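Local coordinates for protein glucose-6-phosphate isomerase (Plasmodium falciparum, PDB 3QKI) that probably interconverts glucose 6-phosphate and fructose 6-phosphate, the second step of glycolysis, which also runs in reverse in gluconeogenesis, at residues Y29-V33 with F365-F370; Y192-N198 with N210-N216; V302-W306 with S317-L322. All coordinates share one frame; numbering follows the deposited sequence.

How the interactions relate
Following the chain from its N terminus, helix 27-39 comes first and waits more than three hundred residues for its partner, helix 356-371; interaction 1 closes this long loop and ties the N-terminal helix to the part of the fold holding the mixed sheet. Both other contacts fall within that span, one after the other. Interaction 2 fastens the end of helix 179-197 to the irregular chain leading into strand 219-223, an edge of the five-stranded parallel sheet. Interaction 3 joins strand 302-303, the other edge, and the chain after it to the start of helix 318-328. The centres of interactions 2 and 3 lie about 26 Å apart, while interaction 1 sits across the chain's centre from both.

Interaction 1: residues Y29-V33 with F365-F370; sequences YKELV and FYNSHF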
loop_
_atom_site.group_PDB
_atom_site.type_symbol
_atom_site.label_atom_id
_atom_site.label_comp_id
_atom_site.label_asym_id
_atom_site.label_seq_id
_atom_site.Cartn_x
_atom_site.Cartn_y
_atom_site.Cartn_z
ATOM N N TYR A 29 33.505 8.334 3.791
ATOM C CA TYR A 29 32.224 9.027 3.900
ATOM C C TYR A 29 32.434 10.525 3.574
ATOM O O TYR A 29 31.653 11.133 2.825
ATOM C CB TYR A 29 31.621 8.864 5.320
ATOM C CG TYR A 29 30.213 9.411 5.463
ATOM C CD1 TYR A 29 29.986 10.773 5.656
ATOM C CD2 TYR A 29 29.107 8.558 5.479
ATOM C CE1 TYR A 29 28.699 11.281 5.800
ATOM C CE2 TYR A 29 27.809 9.061 5.592
ATOM C CZ TYR A 29 27.610 10.429 5.744
ATOM O OH TYR A 29 26.355 10.973 5.904
ATOM N N LYS A 30 33.476 11.123 4.174
ATOM C CA LYS A 30 33.824 12.524 3.957
ATOM C C LYS A 30 34.134 12.760 2.451
ATOM O O LYS A 30 33.710 13.774 1.905
ATOM C CB LYS A 30 34.997 12.937 4.859
ATOM C CG LYS A 30 34.585 13.191 6.306
ATOM C CD LYS A 30 35.788 13.240 7.214
ATOM C CE LYS A 30 35.410 13.623 8.627
ATOM N NZ LYS A 30 36.548 13.448 9.579
ATOM N N GLU A 31 34.745 11.766 1.777
ATOM C CA GLU A 31 35.047 11.834 0.350
ATOM C C GLU A 31 33.755 11.754 -0.482
ATOM O O GLU A 31 33.612 12.507 -1.439
ATOM C CB GLU A 31 36.056 10.748 -0.069
ATOM C CG GLU A 31 37.437 10.986 0.521
ATOM C CD GLU A 31 38.483 9.913 0.286
ATOM O OE1 GLU A 31 38.112 8.732 0.100
ATOM O OE2 GLU A 31 39.686 10.260 0.305
ATOM N N LEU A 32 32.799 10.883 -0.082
ATOM C CA LEU A 32 31.495 10.753 -0.743
ATOM C C LEU A 32 30.688 12.061 -0.636
ATOM O O LEU A 32 30.017 12.411 -1.594
ATOM C CB LEU A 32 30.712 9.546 -0.198
ATOM C CG LEU A 32 31.157 8.196 -0.735
ATOM C CD1 LEU A 32 30.744 7.070 0.186
ATOM C CD2 LEU A 32 30.674 7.972 -2.141
ATOM N N VAL A 33 30.812 12.811 0.475
ATOM C CA VAL A 33 30.146 14.117 0.644
ATOM C C VAL A 33 30.582 15.058 -0.507
ATOM O O VAL A 33 29.732 15.681 -1.147
ATOM C CB VAL A 33 30.446 14.756 2.033
ATOM C CG1 VAL A 33 29.888 16.177 2.129
ATOM C CG2 VAL A 33 29.914 13.907 3.174
ATOM N N PHE A 365 21.887 3.736 0.396
ATOM C CA PHE A 365 22.651 4.502 1.380
ATOM C C PHE A 365 23.102 5.833 0.776
ATOM O O PHE A 365 22.957 6.875 1.407
ATOM C CB PHE A 365 23.865 3.660 1.849
ATOM C CG PHE A 365 24.843 4.388 2.739
ATOM C CD1 PHE A 365 24.553 4.620 4.080
ATOM C CD2 PHE A 365 26.063 4.839 2.237
ATOM C CE1 PHE A 365 25.467 5.290 4.905
ATOM C CE2 PHE A 365 26.960 5.534 3.050
ATOM C CZ PHE A 365 26.658 5.757 4.380
ATOM N N TYR A 366 23.654 5.788 -0.462
ATOM C CA TYR A 366 24.126 6.950 -1.206
ATOM C C TYR A 366 22.981 7.965 -1.447
ATOM O O TYR A 366 23.118 9.136 -1.093
ATOM C CB TYR A 366 24.711 6.454 -2.536
ATOM C CG TYR A 366 25.216 7.532 -3.465
ATOM C CD1 TYR A 366 26.443 8.157 -3.240
ATOM C CD2 TYR A 366 24.524 7.856 -4.629
ATOM C CE1 TYR A 366 26.933 9.124 -4.112
ATOM C CE2 TYR A 366 25.005 8.826 -5.513
ATOM C CZ TYR A 366 26.217 9.448 -5.254
ATOM O OH TYR A 366 26.697 10.393 -6.125
ATOM N N ASN A 367 21.844 7.496 -1.997
ATOM C CA ASN A 367 20.667 8.349 -2.245
ATOM C C ASN A 367 20.136 8.984 -0.991
ATOM O O ASN A 367 19.813 10.178 -0.995
ATOM C CB ASN A 367 19.563 7.562 -2.942
ATOM C CG ASN A 367 19.876 7.290 -4.383
ATOM O OD1 ASN A 367 20.668 7.993 -4.994
ATOM N ND2 ASN A 367 19.275 6.250 -4.951
ATOM N N SER A 368 20.060 8.212 0.087
ATOM C CA SER A 368 19.540 8.735 1.355
ATOM C C SER A 368 20.526 9.703 2.028
ATOM O O SER A 368 20.127 10.792 2.446
ATOM C CB SER A 368 19.190 7.586 2.299
ATOM O OG SER A 368 18.865 8.059 3.604
ATOM N N HIS A 369 21.810 9.297 2.165
ATOM C CA HIS A 369 22.784 10.136 2.851
ATOM C C HIS A 369 23.273 11.365 2.113
ATOM O O HIS A 369 23.373 12.426 2.718
ATOM C CB HIS A 369 23.958 9.310 3.407
ATOM C CG HIS A 369 23.624 8.655 4.710
ATOM N ND1 HIS A 369 24.326 8.955 5.865
ATOM C CD2 HIS A 369 22.633 7.780 5.014
ATOM C CE1 HIS A 369 23.747 8.260 6.828
ATOM N NE2 HIS A 369 22.723 7.542 6.366
ATOM N N PHE A 370 23.594 11.224 0.830
ATOM C CA PHE A 370 24.195 12.292 0.032
ATOM C C PHE A 370 23.231 13.151 -0.794
ATOM O O PHE A 370 23.564 14.287 -1.132
ATOM C CB PHE A 370 25.384 11.741 -0.765
ATOM C CG PHE A 370 26.316 10.994 0.153
ATOM C CD1 PHE A 370 27.023 11.665 1.148
ATOM C CD2 PHE A 370 26.393 9.607 0.116
ATOM C CE1 PHE A 370 27.808 10.964 2.059
ATOM C CE2 PHE A 370 27.191 8.911 1.021
ATOM C CZ PHE A 370 27.876 9.592 1.998
#
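The hydroxyl of Tyr29 meets the imidazole of His369 in the one polar bond of this contact: Tyr29 OH lies 2.9 Å from His369 ND1, in the plane of the imidazole. The far nitrogen of the same imidazole, NE2, is hydrogen-bonded to the backbone carbonyl of Asn414, so both nitrogens are occupied and the rotation of the ring is fixed. The two rings meet rim to rim with their planes almost perpendicular, while Phe365 CE1 lies over the centre of one imidazole face.

Most of the remaining contact is carbon on carbon around Phe370. Its CZ comes over one face of Tyr29, 3.6 Å from Tyr29 CE2 and set toward the rim, an edge-to-face pair with the planes inclined at 55°. One face of the Phe370 ring receives Leu32 CB, 3.9 Å from the ring centroid in a CH-pi contact, while His369 CB covers the opposite face. Val33 CG2 comes to the edge of the ring, 3.8 Å from Phe370 CE1. With CG anti to the backbone nitrogen (chi1 -173°), the Tyr29 side chain swings its phenol across to the other helix, where Phe365 CZ touches its edge 3.7 Å from Tyr29 CE2.

The two helix segments run at 72° to one another with their axes 11.3 Å apart, a separation bridged by these large rings. Helix 75-87 packs on Leu32 and Tyr366, adding a third helix to the group.

Because the Asn414 carbonyl can only accept, NE2 should carry a proton; a neutral ring would then offer ND1 as acceptor to the Tyr29 hydroxyl, and ND1 could donate only if the imidazole were charged.

Interaction 2: residues Y192-N198 with N210-N216; sequences YYNMELN and NNYDQDN
Asn198, just past the end of helix 179-197, pairs its side-chain amide with the backbone of Asn211 in both directions. Asn211 N donates to Asn198 OD1 over 2.8 Å, and Asn198 ND2 returns a nearly straight bond of 2.9 Å (173°) to Asn211 O. CG stands beside the backbone nitrogen (chi1 -72°), which also lets ND2 reach back to Tyr193 O within the helix, so the amide cannot easily turn. Asn211 O is gripped twice, with Gln214 NE2 coming from the opposite face of its plane. The amide of Asn210 stacks on that of Asn198, the planes nearly parallel.

The helix finishes in a wider pi-type turn. Residues 210-216, without regular structure but with an Asx turn at Asn211, lead into strand 219-223, which lies parallel beside strand 168-172; with helix 179-197 between them the two strands form a beta-alpha-beta crossover. Farther along, Tyr212 OH donates to Asn194 OD1 at 2.6 Å, tilted from the carbonyl plane. The edge of the Tyr212 ring lies against Tyr193, Tyr193 CB being 3.5 Å from Tyr212 CE1; Gln236 of the second subunit packs on both tyrosines.

A chi1 near 180° carries the Tyr192 phenol out past the helix, and its OH donates to Asn216 O over 2.6 Å. Arg154 also bonds this hydroxyl, while Leu197 CG rests on one face of the ring.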
loop_
_atom_site.group_PDB
_atom_site.type_symbol
_atom_site.label_atom_id
_atom_site.label_comp_id
_atom_site.label_asym_id
_atom_site.label_seq_id
_atom_site.Cartn_x
_atom_site.Cartn_y
_atom_site.Cartn_z
ATOM N N TYR A 192 1.469 -21.578 -10.184
ATOM C CA TYR A 192 1.059 -22.897 -9.792
ATOM C C TYR A 192 -0.245 -23.327 -10.529
ATOM O O TYR A 192 -0.264 -24.395 -11.144
ATOM C CB TYR A 192 0.919 -22.921 -8.271
ATOM C CG TYR A 192 0.177 -24.114 -7.720
ATOM C CD1 TYR A 192 0.768 -25.385 -7.694
ATOM C CD2 TYR A 192 -1.104 -23.976 -7.196
ATOM C CE1 TYR A 192 0.095 -26.480 -7.153
ATOM C CE2 TYR A 192 -1.787 -25.061 -6.672
ATOM C CZ TYR A 192 -1.184 -26.312 -6.647
ATOM O OH TYR A 192 -1.883 -27.362 -6.112
ATOM N N TYR A 193 -1.296 -22.486 -10.539
ATOM C CA TYR A 193 -2.549 -22.867 -11.231
ATOM C C TYR A 193 -2.391 -23.041 -12.733
ATOM O O TYR A 193 -2.948 -23.975 -13.297
ATOM C CB TYR A 193 -3.671 -21.848 -11.050
ATOM C CG TYR A 193 -4.036 -21.428 -9.650
ATOM C CD1 TYR A 193 -4.029 -22.344 -8.598
ATOM C CD2 TYR A 193 -4.530 -20.148 -9.398
ATOM C CE1 TYR A 193 -4.365 -21.952 -7.301
ATOM C CE2 TYR A 193 -4.928 -19.767 -8.126
ATOM C CZ TYR A 193 -4.834 -20.662 -7.076
ATOM O OH TYR A 193 -5.245 -20.248 -5.822
ATOM N N ASN A 194 -1.690 -22.103 -13.378
ATOM C CA ASN A 194 -1.571 -22.030 -14.833
ATOM C C ASN A 194 -0.534 -22.982 -15.417
ATOM O O ASN A 194 -0.851 -23.696 -16.373
ATOM C CB ASN A 194 -1.320 -20.580 -15.301
ATOM C CG ASN A 194 -2.420 -19.628 -14.890
ATOM O OD1 ASN A 194 -3.497 -20.039 -14.446
ATOM N ND2 ASN A 194 -2.177 -18.335 -15.029
ATOM N N MET A 195 0.702 -22.935 -14.888
ATOM C CA MET A 195 1.827 -23.743 -15.369
ATOM C C MET A 195 1.792 -25.173 -14.856
ATOM O O MET A 195 2.159 -26.082 -15.583
ATOM C CB MET A 195 3.170 -23.044 -15.050
ATOM C CG MET A 195 3.664 -22.134 -16.160
ATOM S SD MET A 195 2.465 -20.940 -16.822
ATOM C CE MET A 195 2.581 -19.681 -15.698
ATOM N N GLU A 196 1.386 -25.372 -13.606
ATOM C CA GLU A 196 1.338 -26.705 -13.031
ATOM C C GLU A 196 -0.039 -27.387 -13.194
ATOM O O GLU A 196 -0.131 -28.374 -13.907
ATOM C CB GLU A 196 1.807 -26.707 -11.568
ATOM C CG GLU A 196 1.795 -28.093 -10.943
ATOM C CD GLU A 196 2.550 -28.263 -9.640
ATOM O OE1 GLU A 196 3.474 -27.465 -9.345
ATOM O OE2 GLU A 196 2.226 -29.231 -8.919
ATOM N N LEU A 197 -1.091 -26.875 -12.570
ATOM C CA LEU A 197 -2.401 -27.525 -12.654
ATOM C C LEU A 197 -3.023 -27.538 -14.057
ATOM O O LEU A 197 -3.585 -28.560 -14.447
ATOM C CB LEU A 197 -3.397 -26.971 -11.626
ATOM C CG LEU A 197 -2.942 -26.946 -10.176
ATOM C CD1 LEU A 197 -4.062 -26.481 -9.298
ATOM C CD2 LEU A 197 -2.446 -28.320 -9.703
ATOM N N ASN A 198 -2.895 -26.431 -14.810
ATOM C CA ASN A 198 -3.456 -26.312 -16.150
ATOM C C ASN A 198 -2.442 -26.590 -17.242
ATOM O O ASN A 198 -2.812 -26.622 -18.411
ATOM C CB ASN A 198 -4.208 -24.973 -16.336
ATOM C CG ASN A 198 -5.508 -24.947 -15.572
ATOM O OD1 ASN A 198 -6.515 -25.439 -16.045
ATOM N ND2 ASN A 198 -5.529 -24.360 -14.365
ATOM N N ASN A 210 -8.703 -22.253 -18.634
ATOM C CA ASN A 210 -8.045 -22.750 -17.420
ATOM C C ASN A 210 -9.074 -22.981 -16.339
ATOM O O ASN A 210 -10.003 -22.171 -16.171
ATOM C CB ASN A 210 -6.987 -21.769 -16.908
ATOM C CG ASN A 210 -5.650 -21.861 -17.599
ATOM O OD1 ASN A 210 -5.431 -22.634 -18.530
ATOM N ND2 ASN A 210 -4.703 -21.072 -17.134
ATOM N N ASN A 211 -8.936 -24.101 -15.640
ATOM C CA ASN A 211 -9.846 -24.492 -14.573
ATOM C C ASN A 211 -9.235 -24.134 -13.213
ATOM O O ASN A 211 -8.073 -24.460 -12.953
ATOM C CB ASN A 211 -10.137 -25.996 -14.668
ATOM C CG ASN A 211 -11.349 -26.385 -13.865
ATOM O OD1 ASN A 211 -11.335 -26.389 -12.629
ATOM N ND2 ASN A 211 -12.437 -26.684 -14.548
ATOM N N TYR A 212 -10.026 -23.465 -12.359
ATOM C CA TYR A 212 -9.608 -23.031 -11.025
ATOM C C TYR A 212 -10.419 -23.705 -9.901
ATOM O O TYR A 212 -10.206 -23.415 -8.732
ATOM C CB TYR A 212 -9.579 -21.477 -10.924
ATOM C CG TYR A 212 -8.610 -20.849 -11.919
ATOM C CD1 TYR A 212 -7.240 -20.801 -11.660
ATOM C CD2 TYR A 212 -9.059 -20.347 -13.140
ATOM C CE1 TYR A 212 -6.346 -20.259 -12.585
ATOM C CE2 TYR A 212 -8.169 -19.818 -14.080
ATOM C CZ TYR A 212 -6.811 -19.791 -13.802
ATOM O OH TYR A 212 -5.920 -19.270 -14.710
ATOM N N ASP A 213 -11.328 -24.613 -10.261
ATOM C CA ASP A 213 -12.165 -25.346 -9.316
ATOM C C ASP A 213 -11.808 -26.817 -9.464
ATOM O O ASP A 213 -12.501 -27.596 -10.108
ATOM C CB ASP A 213 -13.673 -25.062 -9.549
ATOM C CG ASP A 213 -14.630 -25.767 -8.601
ATOM O OD1 ASP A 213 -14.191 -26.158 -7.487
ATOM O OD2 ASP A 213 -15.831 -25.899 -8.958
ATOM N N GLN A 214 -10.659 -27.166 -8.934
ATOM C CA GLN A 214 -10.135 -28.521 -9.007
ATOM C C GLN A 214 -9.363 -28.860 -7.720
ATOM O O GLN A 214 -9.224 -28.005 -6.839
ATOM C CB GLN A 214 -9.293 -28.726 -10.283
ATOM C CG GLN A 214 -8.095 -27.783 -10.421
ATOM C CD GLN A 214 -7.289 -28.132 -11.638
ATOM O OE1 GLN A 214 -6.595 -29.147 -11.669
ATOM N NE2 GLN A 214 -7.354 -27.296 -12.660
ATOM N N ASP A 215 -8.915 -30.118 -7.588
ATOM C CA ASP A 215 -8.149 -30.588 -6.431
ATOM C C ASP A 215 -6.948 -29.700 -6.178
ATOM O O ASP A 215 -6.290 -29.241 -7.111
ATOM C CB ASP A 215 -7.600 -32.007 -6.697
ATOM C CG ASP A 215 -8.572 -33.148 -6.521
ATOM O OD1 ASP A 215 -8.193 -34.296 -6.835
ATOM O OD2 ASP A 215 -9.712 -32.898 -6.044
ATOM N N ASN A 216 -6.618 -29.530 -4.907
ATOM C CA ASN A 216 -5.432 -28.779 -4.495
ATOM C C ASN A 216 -5.338 -27.326 -4.946
ATOM O O ASN A 216 -4.249 -26.801 -5.193
ATOM C CB ASN A 216 -4.130 -29.596 -4.647
ATOM C CG ASN A 216 -4.184 -30.910 -3.903
ATOM O OD1 ASN A 216 -4.822 -31.042 -2.856
ATOM N ND2 ASN A 216 -3.523 -31.910 -4.424
HETATM O O HOH W 1 -4.350 -30.481 -12.636
HETATM O O HOH W 2 -7.438 -28.577 -15.292
#

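Interaction 3: residues V302-W306 with S317-L322; sequences VFEFW and SSVGIL
Phe305 and Val319 make the snug end of a contact between the chain after edge strand 302-303 and the N terminus of helix 318-328, in a sugar isomerase (SIS) domain of the phosphoglucose isomerase family, with its parallel sheet flanked by helices. Val319 CG2 sits almost squarely over the Phe305 ring, 3.8 Å from its centroid and 8° off the normal. The ring is brought under it by a chi1 of 72°, with CG between the backbone nitrogen and carbonyl carbon. The Phe305 side chain also touches Lys250, which binds fructose 6-phosphate, so this packing borders the substrate site. Ser317 is the N-cap, its OG accepting from Val319 N at 3.2 Å while also hydrogen-bonded to Ser314 O. At the other end Leu322 straddles one face of Phe303, its CD2 3.6 Å from Phe303 CD1; Tyr149 and Lys145 also meet this ring.

The Glu304 side is partly exposed and more polar. Glu304 starts its side chain away from the helix, its OE1 accepts from Trp306 NE1, and a water links the Glu304 carbonyl to Ser318 N. Beside the water, Ser318 OG donates to Glu304 O over 2.9 Å, approaching from above the carbonyl plane, 66° out of it.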
loop_
_atom_site.group_PDB
_atom_site.type_symbol
_atom_site.label_atom_id
_atom_site.label_comp_id
_atom_site.label_asym_id
_atom_site.label_seq_id
_atom_site.Cartn_x
_atom_site.Cartn_y
_atom_site.Cartn_z
ATOM N N VAL A 302 2.238 -29.161 15.632
ATOM C CA VAL A 302 3.029 -28.010 16.065
ATOM C C VAL A 302 4.353 -28.034 15.337
ATOM O O VAL A 302 5.115 -29.007 15.431
ATOM C CB VAL A 302 3.209 -27.871 17.594
ATOM C CG1 VAL A 302 3.925 -26.567 17.932
ATOM C CG2 VAL A 302 1.871 -27.938 18.312
ATOM N N PHE A 303 4.608 -26.965 14.576
ATOM C CA PHE A 303 5.803 -26.822 13.751
ATOM C C PHE A 303 6.696 -25.745 14.369
ATOM O O PHE A 303 6.260 -24.628 14.631
ATOM C CB PHE A 303 5.400 -26.508 12.308
ATOM C CG PHE A 303 4.604 -27.634 11.671
ATOM C CD1 PHE A 303 3.243 -27.785 11.929
ATOM C CD2 PHE A 303 5.228 -28.576 10.870
ATOM C CE1 PHE A 303 2.520 -28.819 11.340
ATOM C CE2 PHE A 303 4.498 -29.623 10.299
ATOM C CZ PHE A 303 3.154 -29.739 10.540
ATOM N N GLU A 304 7.913 -26.115 14.683
ATOM C CA GLU A 304 8.815 -25.217 15.370
ATOM C C GLU A 304 9.655 -24.306 14.469
ATOM O O GLU A 304 9.856 -24.559 13.282
ATOM C CB GLU A 304 9.664 -26.006 16.415
ATOM C CG GLU A 304 11.056 -26.415 15.980
ATOM C CD GLU A 304 11.771 -27.463 16.817
ATOM O OE1 GLU A 304 12.764 -27.110 17.494
ATOM O OE2 GLU A 304 11.399 -28.656 16.713
ATOM N N PHE A 305 10.092 -23.211 15.069
ATOM C CA PHE A 305 11.043 -22.244 14.541
ATOM C C PHE A 305 11.885 -21.734 15.712
ATOM O O PHE A 305 11.634 -22.145 16.842
ATOM C CB PHE A 305 10.431 -21.201 13.597
ATOM C CG PHE A 305 9.548 -20.126 14.172
ATOM C CD1 PHE A 305 8.285 -20.432 14.664
ATOM C CD2 PHE A 305 9.905 -18.789 14.067
ATOM C CE1 PHE A 305 7.435 -19.430 15.118
ATOM C CE2 PHE A 305 9.052 -17.784 14.516
ATOM C CZ PHE A 305 7.820 -18.110 15.041
ATOM N N TRP A 306 12.951 -20.991 15.447
ATOM C CA TRP A 306 13.919 -20.647 16.490
ATOM C C TRP A 306 14.088 -19.164 16.746
ATOM O O TRP A 306 13.750 -18.349 15.882
ATOM C CB TRP A 306 15.249 -21.362 16.176
ATOM C CG TRP A 306 15.023 -22.826 15.949
ATOM C CD1 TRP A 306 14.890 -23.790 16.914
ATOM C CD2 TRP A 306 14.626 -23.443 14.710
ATOM N NE1 TRP A 306 14.473 -24.972 16.349
ATOM C CE2 TRP A 306 14.305 -24.790 14.997
ATOM C CE3 TRP A 306 14.496 -22.982 13.383
ATOM C CZ2 TRP A 306 13.905 -25.695 14.000
ATOM C CZ3 TRP A 306 14.115 -23.882 12.400
ATOM C CH2 TRP A 306 13.827 -25.222 12.709
ATOM N N SER A 317 11.145 -20.158 7.207
ATOM C CA SER A 317 11.037 -21.136 8.299
ATOM C C SER A 317 9.638 -21.747 8.122
ATOM O O SER A 317 8.936 -21.370 7.172
ATOM C CB SER A 317 11.124 -20.449 9.663
ATOM O OG SER A 317 9.935 -19.724 9.965
ATOM N N SER A 318 9.195 -22.623 9.063
ATOM C CA SER A 318 7.846 -23.199 9.056
ATOM C C SER A 318 6.734 -22.126 8.948
ATOM O O SER A 318 5.674 -22.420 8.397
ATOM C CB SER A 318 7.622 -24.064 10.292
ATOM O OG SER A 318 7.950 -23.349 11.468
ATOM N N VAL A 319 6.985 -20.894 9.427
ATOM C CA VAL A 319 6.035 -19.753 9.350
ATOM C C VAL A 319 5.395 -19.658 7.938
ATOM O O VAL A 319 4.165 -19.604 7.812
ATOM C CB VAL A 319 6.692 -18.397 9.746
ATOM C CG1 VAL A 319 5.783 -17.208 9.382
ATOM C CG2 VAL A 319 7.057 -18.375 11.232
ATOM N N GLY A 320 6.244 -19.660 6.917
ATOM C CA GLY A 320 5.814 -19.599 5.527
ATOM C C GLY A 320 5.859 -20.943 4.833
ATOM O O GLY A 320 4.955 -21.261 4.064
ATOM N N ILE A 321 6.895 -21.767 5.101
ATOM C CA ILE A 321 7.036 -23.058 4.412
ATOM C C ILE A 321 5.860 -24.007 4.649
ATOM O O ILE A 321 5.454 -24.685 3.723
ATOM C CB ILE A 321 8.435 -23.720 4.531
ATOM C CG1 ILE A 321 9.586 -22.745 4.115
ATOM C CG2 ILE A 321 8.516 -25.043 3.728
ATOM C CD1 ILE A 321 9.495 -22.058 2.620
ATOM N N LEU A 322 5.283 -24.005 5.849
ATOM C CA LEU A 322 4.121 -24.856 6.089
ATOM C C LEU A 322 2.870 -24.435 5.278
ATOM O O LEU A 322 2.445 -25.238 4.445
ATOM C CB LEU A 322 3.820 -25.044 7.576
ATOM C CG LEU A 322 2.527 -25.769 7.888
ATOM C CD1 LEU A 322 2.610 -27.261 7.520
ATOM C CD2 LEU A 322 2.155 -25.562 9.304
HETATM O O HOH W 3 11.079 -23.828 10.754
#